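PDB 6C2C: dihydrocoumarin hydrolase, AncDHCH1, which probably hydrolyses dihydrocoumarin, a lactone, at a two-zinc centre, as a metallo-beta-lactamase superfamily enzyme related to methyl-parathion hydrolase. Local coordinates for residues A[82-87]-A[122-127]; A[32-37]-A[67-72]. All coordinates share one frame; numbering follows the deposited sequence.

How the contacts relate
From the N terminus, after strand 19-24 the chain lays down strand 27-39, passes through two helices and returns antiparallel as strand 65-75; contact 2 (32-37 with 67-72) closes that loop. A short connection then leads into strand 80-83, and contact 1 (82-87 with 122-127) closes a second loop, running through helix 98-104 and strand 114-116 to the zinc-binding helix 122-125. The two closures are in series, neither nested nor crossed. Both reach one sheet, in which strands 65-75 and 80-83 are neighbours, and Val83 N probably donates to Tyr72 O, 2.7 Å away. Contact 2 thus joins strands within the sheet, while contact 1 ties the C-terminal end of strand 80-83, and the loop after it, to the zinc-binding helix.

Contact 1 of 2, residues A[82-87]-A[122-127]; sequences LVDTGA and PDHVGG. With ZN (zinc ion), chain C.
Asp84 and His124 meet through one nearly straight bond: ND1 of His124 donates to Asp84 OD2 at 2.8 Å, with 163° at the hydrogen. OD2 lies close to the plane of the imidazole but is itself approached from above the carboxylate, whose plane is turned 76° from the ring. Packing is tight next door, where mostly backbone atoms meet. His124 O is gripped twice from one face of its plane, by Thr85 N at 2.9 Å and by Thr85 OG1 at 2.8 Å; OG1 reaches it by sitting between its own backbone N and carbonyl carbon (chi1 68°). Gly127 N bonds to Gly86 O, and Gly127 CA makes a close CA-H...O contact of 3.2 Å with Thr85 O. The helix carries the end of the HxHxDH signature of the metallo-beta-lactamase fold, made of His119, His121, Asp123 and His124. His124 NE2 binds zinc at 2.1 Å, so Asp84 stands in the second shell, consistent with fixing the ring's rotation; Asp226 and His273 complete the protein ligands. On the looser side, Asp123 is partly exposed, its CB directed away from 82-87. Its OD2 holds the zinc at 2.3 Å, and OD1 accepts from the zinc-bound water, 2.6 Å away.

Contact 2 of 2, residues A[32-37]-A[67-72]; sequences LSDGTV and TSVNAY
Asp34 touches Val69 with its CB, 3.9 Å from CG1, while its flat carboxylate takes no part across the strands: with CG anti to the backbone N (chi1 -165°), OD1 accepts from Leu98 N and OD2 from Gly96 N and Ala87 N. The Asn70 amide lies on the sheet face shared by Ser33, Thr36 and Ser68. Its ND2 donates to Leu274 O and weakly to Tyr72 OH, and its OD1 is 2.8 Å from a water that also lies 2.8 Å from Ser33 OG. The backbones pair antiparallel, bonded both ways at Leu32 with Ala71 and at Val37 with Thr67. Between them a beta bulge sets Asp34 and Gly35 opposite Val69 alone: Asp34 N donates to Val69 O at 2.8 Å, and Val69 N makes a longer bond of 3.2 Å to Gly35 O. Gly35 has a phi of 113°, at which a side chain would jam against the preceding carbonyl. An ST turn spans the bulge, Ser33 OG accepting from Gly35 N at 3.0 Å. On the opposite face Leu32 and Ala71 pack against Leu98 of helix 98-104; in the sheet, strand 19-24 flanks 27-39 and strand 80-83 flanks 65-75.

Contact 1 of 2, residues A[82-87]-A[122-127]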
loop_
_atom_site.group_PDB
_atom_site.type_symbol
_atom_site.label_atom_id
_atom_site.label_comp_id
_atom_site.label_asym_id
_atom_site.label_seq_id
_atom_site.Cartn_x
_atom_site.Cartn_y
_atom_site.Cartn_z
ATOM N N LEU A 82 2.929 -9.055 -7.682
ATOM C CA LEU A 82 2.277 -8.544 -6.477
ATOM C C LEU A 82 2.983 -7.251 -6.100
ATOM O O LEU A 82 4.221 -7.242 -5.944
ATOM C CB LEU A 82 2.362 -9.558 -5.359
ATOM C CG LEU A 82 1.883 -9.083 -3.984
ATOM C CD1 LEU A 82 0.419 -8.660 -4.031
ATOM C CD2 LEU A 82 2.092 -10.162 -2.911
ATOM N N VAL A 83 2.213 -6.173 -5.957
ATOM C CA VAL A 83 2.738 -4.855 -5.538
ATOM C C VAL A 83 2.376 -4.648 -4.070
ATOM O O VAL A 83 1.263 -4.634 -3.711
ATOM C CB VAL A 83 2.127 -3.708 -6.334
ATOM C CG1 VAL A 83 2.592 -2.392 -5.769
ATOM C CG2 VAL A 83 2.562 -3.796 -7.790
ATOM N N ASP A 84 3.421 -4.695 -3.268
ATOM C CA ASP A 84 3.398 -4.634 -1.812
ATOM C C ASP A 84 2.861 -5.925 -1.181
ATOM O O ASP A 84 2.295 -6.689 -1.865
ATOM C CB ASP A 84 2.757 -3.394 -1.289
ATOM C CG ASP A 84 3.640 -2.153 -1.503
ATOM O OD1 ASP A 84 4.832 -2.314 -1.778
ATOM O OD2 ASP A 84 3.085 -1.076 -1.386
ATOM N N THR A 85 3.105 -6.098 0.123
ATOM C CA THR A 85 2.750 -7.366 0.761
ATOM C C THR A 85 2.167 -7.292 2.144
ATOM O O THR A 85 2.026 -8.253 2.779
ATOM C CB THR A 85 3.978 -8.312 0.897
ATOM O OG1 THR A 85 4.905 -7.770 1.826
ATOM C CG2 THR A 85 4.719 -8.571 -0.429
ATOM N N GLY A 86 1.759 -6.115 2.531
ATOM C CA GLY A 86 1.265 -5.997 3.894
ATOM C C GLY A 86 2.360 -6.170 4.939
ATOM O O GLY A 86 3.563 -6.140 4.675
ATOM N N ALA A 87 1.891 -6.303 6.194
ATOM C CA ALA A 87 2.725 -6.190 7.395
ATOM C C ALA A 87 3.099 -7.497 8.066
ATOM O O ALA A 87 3.949 -7.471 8.983
ATOM C CB ALA A 87 2.008 -5.372 8.455
ATOM N N PRO A 122 7.328 -1.327 7.250
ATOM C CA PRO A 122 6.948 -2.677 7.681
ATOM C C PRO A 122 5.639 -3.153 7.131
ATOM O O PRO A 122 5.503 -4.348 6.902
ATOM C CB PRO A 122 6.850 -2.553 9.204
ATOM C CG PRO A 122 6.672 -1.121 9.424
ATOM C CD PRO A 122 7.549 -0.444 8.397
ATOM N N ASP A 123 4.703 -2.259 6.905
ATOM C CA ASP A 123 3.382 -2.602 6.389
ATOM C C ASP A 123 3.394 -2.777 4.896
ATOM O O ASP A 123 2.341 -3.028 4.313
ATOM C CB ASP A 123 2.363 -1.530 6.769
ATOM C CG ASP A 123 2.795 -0.073 6.354
ATOM O OD1 ASP A 123 3.918 0.394 6.524
ATOM O OD2 ASP A 123 1.940 0.610 5.851
ATOM N N HIS A 124 4.574 -2.776 4.273
ATOM C CA HIS A 124 4.681 -3.134 2.852
ATOM C C HIS A 124 5.578 -4.314 2.576
ATOM O O HIS A 124 5.347 -5.039 1.580
ATOM C CB HIS A 124 5.164 -1.923 2.033
ATOM C CG HIS A 124 4.242 -0.735 2.242
ATOM N ND1 HIS A 124 3.270 -0.353 1.342
ATOM C CD2 HIS A 124 4.089 0.058 3.332
ATOM C CE1 HIS A 124 2.561 0.644 1.859
ATOM N NE2 HIS A 124 3.040 0.896 3.082
ATOM N N VAL A 125 6.559 -4.580 3.435
ATOM C CA VAL A 125 7.457 -5.713 3.240
ATOM C C VAL A 125 7.226 -6.859 4.213
ATOM O O VAL A 125 7.786 -7.940 3.981
ATOM C CB VAL A 125 8.947 -5.280 3.320
ATOM C CG1 VAL A 125 9.275 -4.328 2.188
ATOM C CG2 VAL A 125 9.346 -4.657 4.704
ATOM N N GLY A 126 6.474 -6.670 5.326
ATOM C CA GLY A 126 6.360 -7.730 6.334
ATOM C C GLY A 126 5.794 -9.012 5.759
ATOM O O GLY A 126 6.241 -10.126 6.111
ATOM N N GLY A 127 4.875 -8.869 4.793
ATOM C CA GLY A 127 4.286 -10.043 4.162
ATOM C C GLY A 127 5.264 -10.898 3.376
ATOM O O GLY A 127 4.927 -12.053 3.057
HETATM ZN ZN ZN C . 2.485 2.383 4.460
HETATM O O HOH W 1 1.155 -3.308 1.678
HETATM O O HOH W 2 4.042 2.722 5.420
#

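Contact 2 of 2, residues A[32-37]-A[67-72]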
loop_
_atom_site.group_PDB
_atom_site.type_symbol
_atom_site.label_atom_id
_atom_site.label_comp_id
_atom_site.label_asym_id
_atom_site.label_seq_id
_atom_site.Cartn_x
_atom_site.Cartn_y
_atom_site.Cartn_z
ATOM N N LEU A 32 -5.788 -6.412 -2.616
ATOM C CA LEU A 32 -5.724 -7.289 -1.475
ATOM C C LEU A 32 -5.648 -6.461 -0.206
ATOM O O LEU A 32 -4.800 -5.574 -0.080
ATOM C CB LEU A 32 -4.512 -8.217 -1.593
ATOM C CG LEU A 32 -4.508 -9.191 -2.788
ATOM C CD1 LEU A 32 -3.147 -9.865 -2.881
ATOM C CD2 LEU A 32 -5.567 -10.270 -2.579
ATOM N N SER A 33 -6.494 -6.772 0.756
ATOM C CA SER A 33 -6.428 -6.075 2.029
ATOM C C SER A 33 -5.504 -6.808 3.001
ATOM O O SER A 33 -5.602 -8.041 3.160
ATOM C CB SER A 33 -7.830 -6.013 2.622
ATOM O OG SER A 33 -7.800 -5.458 3.934
ATOM N N ASP A 34 -4.624 -6.063 3.666
ATOM C CA ASP A 34 -3.886 -6.657 4.742
ATOM C C ASP A 34 -4.580 -6.500 6.090
ATOM O O ASP A 34 -4.014 -6.953 7.103
ATOM C CB ASP A 34 -2.475 -6.039 4.835
ATOM C CG ASP A 34 -1.534 -6.874 5.696
ATOM O OD1 ASP A 34 -1.445 -8.111 5.459
ATOM O OD2 ASP A 34 -0.859 -6.290 6.565
ATOM N N GLY A 35 -5.747 -5.887 6.100
ATOM C CA GLY A 35 -6.392 -5.474 7.339
ATOM C C GLY A 35 -6.425 -3.960 7.415
ATOM O O GLY A 35 -6.066 -3.239 6.470
ATOM N N THR A 36 -6.803 -3.473 8.603
ATOM C CA THR A 36 -6.740 -2.063 8.936
ATOM C C THR A 36 -6.000 -1.902 10.249
ATOM O O THR A 36 -5.885 -2.862 11.026
ATOM C CB THR A 36 -8.139 -1.496 9.139
ATOM O OG1 THR A 36 -8.793 -2.182 10.237
ATOM C CG2 THR A 36 -8.965 -1.597 7.882
ATOM N N VAL A 37 -5.594 -0.651 10.528
ATOM C CA VAL A 37 -4.966 -0.316 11.814
ATOM C C VAL A 37 -5.310 1.133 12.160
ATOM O O VAL A 37 -5.354 1.996 11.283
ATOM C CB VAL A 37 -3.447 -0.535 11.755
ATOM C CG1 VAL A 37 -2.797 0.444 10.758
ATOM C CG2 VAL A 37 -2.871 -0.375 13.161
ATOM N N THR A 67 -7.235 2.863 9.394
ATOM C CA THR A 67 -6.566 3.076 8.124
ATOM C C THR A 67 -6.341 1.741 7.441
ATOM O O THR A 67 -5.796 0.815 8.054
ATOM C CB THR A 67 -5.243 3.810 8.372
ATOM O OG1 THR A 67 -5.557 5.046 9.032
ATOM C CG2 THR A 67 -4.544 4.152 7.079
ATOM N N SER A 68 -6.763 1.658 6.171
ATOM C CA SER A 68 -6.516 0.471 5.368
ATOM C C SER A 68 -5.048 0.328 5.024
ATOM O O SER A 68 -4.325 1.309 4.914
ATOM C CB SER A 68 -7.276 0.558 4.070
ATOM O OG SER A 68 -8.668 0.346 4.325
ATOM N N VAL A 69 -4.651 -0.919 4.835
ATOM C CA VAL A 69 -3.325 -1.288 4.344
ATOM C C VAL A 69 -3.549 -2.204 3.165
ATOM O O VAL A 69 -3.986 -3.356 3.345
ATOM C CB VAL A 69 -2.470 -1.978 5.416
ATOM C CG1 VAL A 69 -1.030 -2.410 4.824
ATOM C CG2 VAL A 69 -2.223 -1.055 6.641
ATOM N N ASN A 70 -3.228 -1.737 1.964
ATOM C CA ASN A 70 -3.574 -2.455 0.724
ATOM C C ASN A 70 -2.333 -2.869 -0.055
ATOM O O ASN A 70 -1.288 -2.206 0.011
ATOM C CB ASN A 70 -4.394 -1.586 -0.198
ATOM C CG ASN A 70 -5.603 -0.898 0.501
ATOM O OD1 ASN A 70 -6.271 -1.493 1.376
ATOM N ND2 ASN A 70 -5.894 0.343 0.095
ATOM N N ALA A 71 -2.493 -3.934 -0.845
ATOM C CA ALA A 71 -1.501 -4.376 -1.815
ATOM C C ALA A 71 -2.268 -4.693 -3.089
ATOM O O ALA A 71 -3.495 -4.804 -3.069
ATOM C CB ALA A 71 -0.733 -5.606 -1.300
ATOM N N TYR A 72 -1.573 -4.878 -4.220
ATOM C CA TYR A 72 -2.263 -5.042 -5.505
ATOM C C TYR A 72 -1.625 -6.168 -6.324
ATOM O O TYR A 72 -0.438 -6.073 -6.678
ATOM C CB TYR A 72 -2.268 -3.704 -6.297
ATOM C CG TYR A 72 -3.000 -2.655 -5.499
ATOM C CD1 TYR A 72 -4.367 -2.535 -5.656
ATOM C CD2 TYR A 72 -2.352 -1.823 -4.605
ATOM C CE1 TYR A 72 -5.088 -1.620 -4.886
ATOM C CE2 TYR A 72 -3.042 -0.884 -3.842
ATOM C CZ TYR A 72 -4.410 -0.822 -3.946
ATOM O OH TYR A 72 -5.100 0.086 -3.151
HETATM O O HOH W 3 -7.172 -2.783 3.703
#